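Local coordinates for protein NADH-rubredoxin oxidoreductase (Clostridium acetobutylicum, PDB 3KLJ) that catalyses the NADH-dependent reduction of rubredoxin using bound FAD, feeding an electron-transfer chain that scavenges dioxygen in an obligate anaerobe, at residues A[180-188]-A[314-322]. Residues are numbered along the deposited sequence; the frame is centred on the assembly and turned at random. Where two conformers were deposited one is given.
Sequences YPLERQLDR and IISCGDIEN
The Ser316 hydroxyl donates a hydrogen bond to the backbone carbonyl of Gln185, with Ser316 OG 2.6 Å from Gln185 O. A chi1 of 179° swings OG away from the Ser316 backbone N. The donor lies in the carbonyl plane on a lone pair, at a C=O...OG angle of 117°, while CB and CG of Gln185 rest against Ser316 CB. Further along, Glu321 runs out fully extended across the Glu183 carbonyl, its CG 3.3 Å from that O. In the conformer described here, Glu321 OE2 forms a salt bridge with Arg184 NH1 (3.0 Å), guanidinium and carboxylate planes standing 86° apart. Glu183 lies alongside and points the same way, bringing its OE2 to 4.4 Å from Glu321 OE1. A water bridges Arg184 O and Glu321 N, tying the two backbones together. Buried apolar side chains meet the partner segment at two places: Ile320 presses CG2 onto the Leu186–Asp187 peptide, and Leu182 CD2 meets Ile314 CD1 tip to tip at 3.7 Å. The contact thus docks the loop between strand 172-175 and helix 188-199 of the NADH-binding domain onto the C-terminal domain. Asp187, N-cap of that helix, binds Arg330 (salt bridge) and Tyr337 (hydrogen bond); Leu186 packs on strand 346-353, and Ile314 on Leu194 of helix 188-199.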
ATOM      1  N   TYR A 180      10.854   0.362 -18.852  1.00  7.58           N
ATOM      2  CA  TYR A 180      11.473   0.947 -17.669  1.00  7.59           C
ATOM      3  C   TYR A 180      10.611   0.735 -16.429  1.00  7.81           C
ATOM      4  O   TYR A 180       9.388   0.623 -16.542  1.00  8.30           O
ATOM      5  CB  TYR A 180      11.724   2.451 -17.881  1.00  7.34           C
ATOM      6  CG  TYR A 180      10.473   3.222 -18.215  1.00  6.82           C
ATOM      7  CD1 TYR A 180      10.027   3.320 -19.533  1.00  6.09           C
ATOM      8  CD2 TYR A 180       9.726   3.849 -17.210  1.00  6.04           C
ATOM      9  CE1 TYR A 180       8.871   4.012 -19.849  1.00  7.54           C
ATOM     10  CE2 TYR A 180       8.565   4.553 -17.518  1.00  7.65           C
ATOM     11  CZ  TYR A 180       8.143   4.624 -18.842  1.00  8.75           C
ATOM     12  OH  TYR A 180       7.000   5.319 -19.161  1.00 10.74           O
ATOM     13  N   PRO A 181      11.236   0.696 -15.238  1.00  8.03           N
ATOM     14  CA  PRO A 181      10.406   0.433 -14.060  1.00  8.49           C
ATOM     15  C   PRO A 181       9.697   1.701 -13.564  1.00  8.99           C
ATOM     16  O   PRO A 181      10.061   2.826 -13.950  1.00  7.95           O
ATOM     17  CB  PRO A 181      11.431  -0.031 -13.026  1.00  8.54           C
ATOM     18  CG  PRO A 181      12.674   0.791 -13.376  1.00  8.29           C
ATOM     19  CD  PRO A 181      12.663   0.850 -14.885  1.00  7.59           C
ATOM     20  N   LEU A 182       8.680   1.494 -12.728  1.00  9.33           N
ATOM     21  CA  LEU A 182       8.032   2.557 -11.960  1.00 10.51           C
ATOM     22  C   LEU A 182       7.297   3.561 -12.850  1.00 10.83           C
ATOM     23  O   LEU A 182       7.350   4.771 -12.618  1.00 10.28           O
ATOM     24  CB  LEU A 182       9.067   3.270 -11.082  1.00 10.87           C
ATOM     25  CG  LEU A 182       8.759   3.321  -9.586  1.00 13.50           C
ATOM     26  CD1 LEU A 182       8.906   1.913  -9.023  1.00 14.47           C
ATOM     27  CD2 LEU A 182       9.698   4.307  -8.879  1.00 13.84           C
ATOM     28  N   GLU A 183       6.590   3.044 -13.850  1.00 11.60           N
ATOM     29  CA  GLU A 183       5.993   3.880 -14.893  1.00 12.66           C
ATOM     30  C   GLU A 183       4.845   4.769 -14.405  1.00 13.28           C
ATOM     31  O   GLU A 183       4.392   5.657 -15.129  1.00 13.56           O
ATOM     32  CB  GLU A 183       5.538   3.014 -16.078  1.00 12.72           C
ATOM     33  CG  GLU A 183       4.149   2.401 -15.912  1.00 12.56           C
ATOM     34  CD  GLU A 183       4.142   1.095 -15.127  1.00 13.58           C
ATOM     35  OE1 GLU A 183       5.161   0.752 -14.477  1.00 12.21           O
ATOM     36  OE2 GLU A 183       3.098   0.401 -15.177  1.00 14.60           O
ATOM     37  N   ARG A 184       4.373   4.525 -13.185  1.00 13.81           N
ATOM     38  CA  ARG A 184       3.320   5.342 -12.579  0.50 14.36           C
ATOM     39  C   ARG A 184       3.912   6.547 -11.856  1.00 14.33           C
ATOM     40  O   ARG A 184       3.213   7.521 -11.598  1.00 14.65           O
ATOM     41  CB  ARG A 184       2.484   4.535 -11.579  0.50 14.44           C
ATOM     42  CG  ARG A 184       1.958   3.198 -12.091  0.50 15.89           C
ATOM     43  CD  ARG A 184       1.349   2.405 -10.951  0.50 17.95           C
ATOM     44  NE  ARG A 184      -0.085   2.645 -10.816  0.50 19.79           N
ATOM     45  CZ  ARG A 184      -0.878   2.999 -11.822  0.50 20.93           C
ATOM     46  NH1 ARG A 184      -0.379   3.148 -13.044  0.50 21.50           N
ATOM     47  NH2 ARG A 184      -2.175   3.194 -11.609  0.50 21.62           N
ATOM     48  N   GLN A 185       5.199   6.471 -11.519  1.00 13.63           N
ATOM     49  CA  GLN A 185       5.844   7.520 -10.710  1.00 13.57           C
ATOM     50  C   GLN A 185       6.903   8.304 -11.471  1.00 12.18           C
ATOM     51  O   GLN A 185       7.244   9.426 -11.096  1.00 11.71           O
ATOM     52  CB  GLN A 185       6.467   6.912  -9.446  1.00 14.11           C
ATOM     53  CG  GLN A 185       5.487   6.814  -8.280  1.00 18.51           C
ATOM     54  CD  GLN A 185       4.913   5.434  -8.100  1.00 23.46           C
ATOM     55  OE1 GLN A 185       5.518   4.432  -8.489  1.00 27.30           O
ATOM     56  NE2 GLN A 185       3.744   5.367  -7.481  1.00 27.43           N
ATOM     57  N   LEU A 186       7.414   7.699 -12.540  1.00 10.66           N
ATOM     58  CA  LEU A 186       8.532   8.249 -13.297  1.00  9.99           C
ATOM     59  C   LEU A 186       8.199   8.326 -14.782  1.00  9.12           C
ATOM     60  O   LEU A 186       7.449   7.485 -15.298  1.00  9.41           O
ATOM     61  CB  LEU A 186       9.748   7.335 -13.111  1.00  9.92           C
ATOM     62  CG  LEU A 186      10.874   7.646 -12.117  1.00 10.86           C
ATOM     63  CD1 LEU A 186      10.631   8.869 -11.220  1.00  9.29           C
ATOM     64  CD2 LEU A 186      11.305   6.419 -11.317  1.00  7.48           C
ATOM     65  N   ASP A 187       8.765   9.311 -15.475  1.00  8.47           N
ATOM     66  CA  ASP A 187       8.781   9.271 -16.945  1.00  7.49           C
ATOM     67  C   ASP A 187       9.794   8.228 -17.413  1.00  6.71           C
ATOM     68  O   ASP A 187      10.449   7.577 -16.585  1.00  5.57           O
ATOM     69  CB  ASP A 187       9.014  10.659 -17.582  1.00  7.99           C
ATOM     70  CG  ASP A 187      10.386  11.271 -17.253  1.00  8.35           C
ATOM     71  OD1 ASP A 187      10.829  12.139 -18.040  1.00  8.18           O
ATOM     72  OD2 ASP A 187      11.022  10.915 -16.236  1.00  7.45           O
ATOM     73  N   ARG A 188       9.918   8.056 -18.731  1.00  5.86           N
ATOM     74  CA  ARG A 188      10.797   7.028 -19.269  1.00  5.49           C
ATOM     75  C   ARG A 188      12.238   7.245 -18.815  1.00  5.19           C
ATOM     76  O   ARG A 188      12.885   6.314 -18.322  1.00  5.20           O
ATOM     77  CB  ARG A 188      10.709   6.964 -20.800  1.00  5.55           C
ATOM     78  CG  ARG A 188      11.674   5.979 -21.418  1.00  4.63           C
ATOM     79  CD  ARG A 188      11.617   6.017 -22.951  1.00  5.49           C
ATOM     80  NE  ARG A 188      12.598   5.112 -23.535  1.00  3.20           N
ATOM     81  CZ  ARG A 188      13.854   5.451 -23.817  1.00  5.17           C
ATOM     82  NH1 ARG A 188      14.291   6.681 -23.557  1.00  3.82           N
ATOM     83  NH2 ARG A 188      14.679   4.552 -24.355  1.00  3.40           N
ATOM     84  N   ILE A 314      13.146   8.488  -3.868  1.00 24.71           N
ATOM     85  CA  ILE A 314      12.265   9.009  -4.926  1.00 24.02           C
ATOM     86  C   ILE A 314      11.066   9.742  -4.353  1.00 23.08           C
ATOM     87  O   ILE A 314      10.411   9.241  -3.448  1.00 22.93           O
ATOM     88  CB  ILE A 314      11.737   7.878  -5.848  1.00 23.92           C
ATOM     89  CG1 ILE A 314      12.887   7.241  -6.621  1.00 24.13           C
ATOM     90  CG2 ILE A 314      10.681   8.418  -6.824  1.00 24.56           C
ATOM     91  CD1 ILE A 314      12.559   5.903  -7.200  1.00 24.79           C
ATOM     92  N   ILE A 315      10.782  10.934  -4.861  1.00 21.63           N
ATOM     93  CA  ILE A 315       9.474  11.529  -4.615  1.00 21.29           C
ATOM     94  C   ILE A 315       8.805  11.883  -5.941  1.00 20.22           C
ATOM     95  O   ILE A 315       9.428  12.469  -6.835  1.00 19.70           O
ATOM     96  CB  ILE A 315       9.464  12.734  -3.588  1.00 21.77           C
ATOM     97  CG1 ILE A 315       9.398  14.084  -4.279  1.00 22.53           C
ATOM     98  CG2 ILE A 315      10.619  12.677  -2.561  1.00 23.15           C
ATOM     99  CD1 ILE A 315       8.016  14.635  -4.336  1.00 23.48           C
ATOM    100  N   SER A 316       7.540  11.501  -6.058  1.00 19.10           N
ATOM    101  CA  SER A 316       6.784  11.693  -7.284  1.00 18.75           C
ATOM    102  C   SER A 316       5.462  12.345  -6.946  1.00 18.89           C
ATOM    103  O   SER A 316       4.804  11.946  -5.980  1.00 17.99           O
ATOM    104  CB  SER A 316       6.562  10.350  -7.995  1.00 17.98           C
ATOM    105  OG  SER A 316       5.809  10.536  -9.180  1.00 16.80           O
ATOM    106  N   CYS A 317       5.070  13.322  -7.763  1.00 19.44           N
ATOM    107  CA  CYS A 317       3.877  14.118  -7.486  0.50 19.95           C
ATOM    108  C   CYS A 317       3.053  14.394  -8.732  1.00 20.42           C
ATOM    109  O   CYS A 317       3.578  14.820  -9.753  1.00 20.26           O
ATOM    110  CB  CYS A 317       4.257  15.442  -6.821  0.50 19.80           C
ATOM    111  SG  CYS A 317       2.833  16.430  -6.284  0.50 19.25           S
ATOM    112  N   GLY A 318       1.749  14.159  -8.619  1.00 21.06           N
ATOM    113  CA  GLY A 318       0.815  14.418  -9.707  1.00 22.14           C
ATOM    114  C   GLY A 318       0.864  13.343 -10.768  1.00 22.83           C
ATOM    115  O   GLY A 318       1.667  12.414 -10.681  1.00 22.82           O
ATOM    116  N   ASP A 319      -0.001  13.483 -11.771  1.00 23.62           N
ATOM    117  CA  ASP A 319      -0.133  12.511 -12.853  1.00 24.47           C
ATOM    118  C   ASP A 319       1.062  12.547 -13.811  1.00 24.60           C
ATOM    119  O   ASP A 319       1.031  13.236 -14.830  1.00 24.50           O
ATOM    120  CB  ASP A 319      -1.453  12.749 -13.607  1.00 24.80           C
ATOM    121  CG  ASP A 319      -1.640  11.810 -14.792  1.00 26.19           C
ATOM    122  OD1 ASP A 319      -1.345  10.599 -14.666  1.00 28.40           O
ATOM    123  OD2 ASP A 319      -2.099  12.286 -15.854  1.00 27.49           O
ATOM    124  N   ILE A 320       2.111  11.802 -13.466  1.00 24.90           N
ATOM    125  CA  ILE A 320       3.301  11.671 -14.315  1.00 25.25           C
ATOM    126  C   ILE A 320       3.029  10.793 -15.543  1.00 25.34           C
ATOM    127  O   ILE A 320       3.422  11.137 -16.661  1.00 25.43           O
ATOM    128  CB  ILE A 320       4.522  11.095 -13.531  1.00 25.01           C
ATOM    129  CG1 ILE A 320       4.954  12.026 -12.391  1.00 26.08           C
ATOM    130  CG2 ILE A 320       5.701  10.839 -14.460  1.00 25.52           C
ATOM    131  CD1 ILE A 320       5.814  13.224 -12.816  1.00 25.33           C
ATOM    132  N   GLU A 321       2.353   9.665 -15.337  1.00 25.63           N
ATOM    133  CA  GLU A 321       2.225   8.645 -16.388  1.00 25.57           C
ATOM    134  C   GLU A 321       1.550   9.127 -17.683  1.00 25.77           C
ATOM    135  O   GLU A 321       2.038   8.842 -18.781  1.00 25.92           O
ATOM    136  CB  GLU A 321       1.524   7.391 -15.855  1.00 25.67           C
ATOM    137  CG  GLU A 321       1.573   6.207 -16.818  1.00 25.38           C
ATOM    138  CD  GLU A 321       0.856   4.973 -16.298  1.00 25.91           C
ATOM    139  OE1 GLU A 321       1.049   3.892 -16.896  1.00 25.84           O
ATOM    140  OE2 GLU A 321       0.105   5.075 -15.301  1.00 26.54           O
ATOM    141  N   ASN A 322       0.439   9.846 -17.555  1.00 25.76           N
ATOM    142  CA  ASN A 322      -0.321  10.286 -18.728  1.00 25.80           C
ATOM    143  C   ASN A 322      -0.345  11.807 -18.903  1.00 25.54           C
ATOM    144  O   ASN A 322      -1.235  12.354 -19.560  1.00 25.46           O
ATOM    145  CB  ASN A 322      -1.753   9.740 -18.673  1.00 25.87           C
ATOM    146  CG  ASN A 322      -1.804   8.227 -18.569  1.00 26.93           C
ATOM    147  OD1 ASN A 322      -2.582   7.682 -17.785  1.00 28.03           O
ATOM    148  ND2 ASN A 322      -0.979   7.540 -19.362  1.00 27.40           N
TER
HETATM  149  O   HOH W   1       1.572   8.965 -12.823  1.00 19.68           O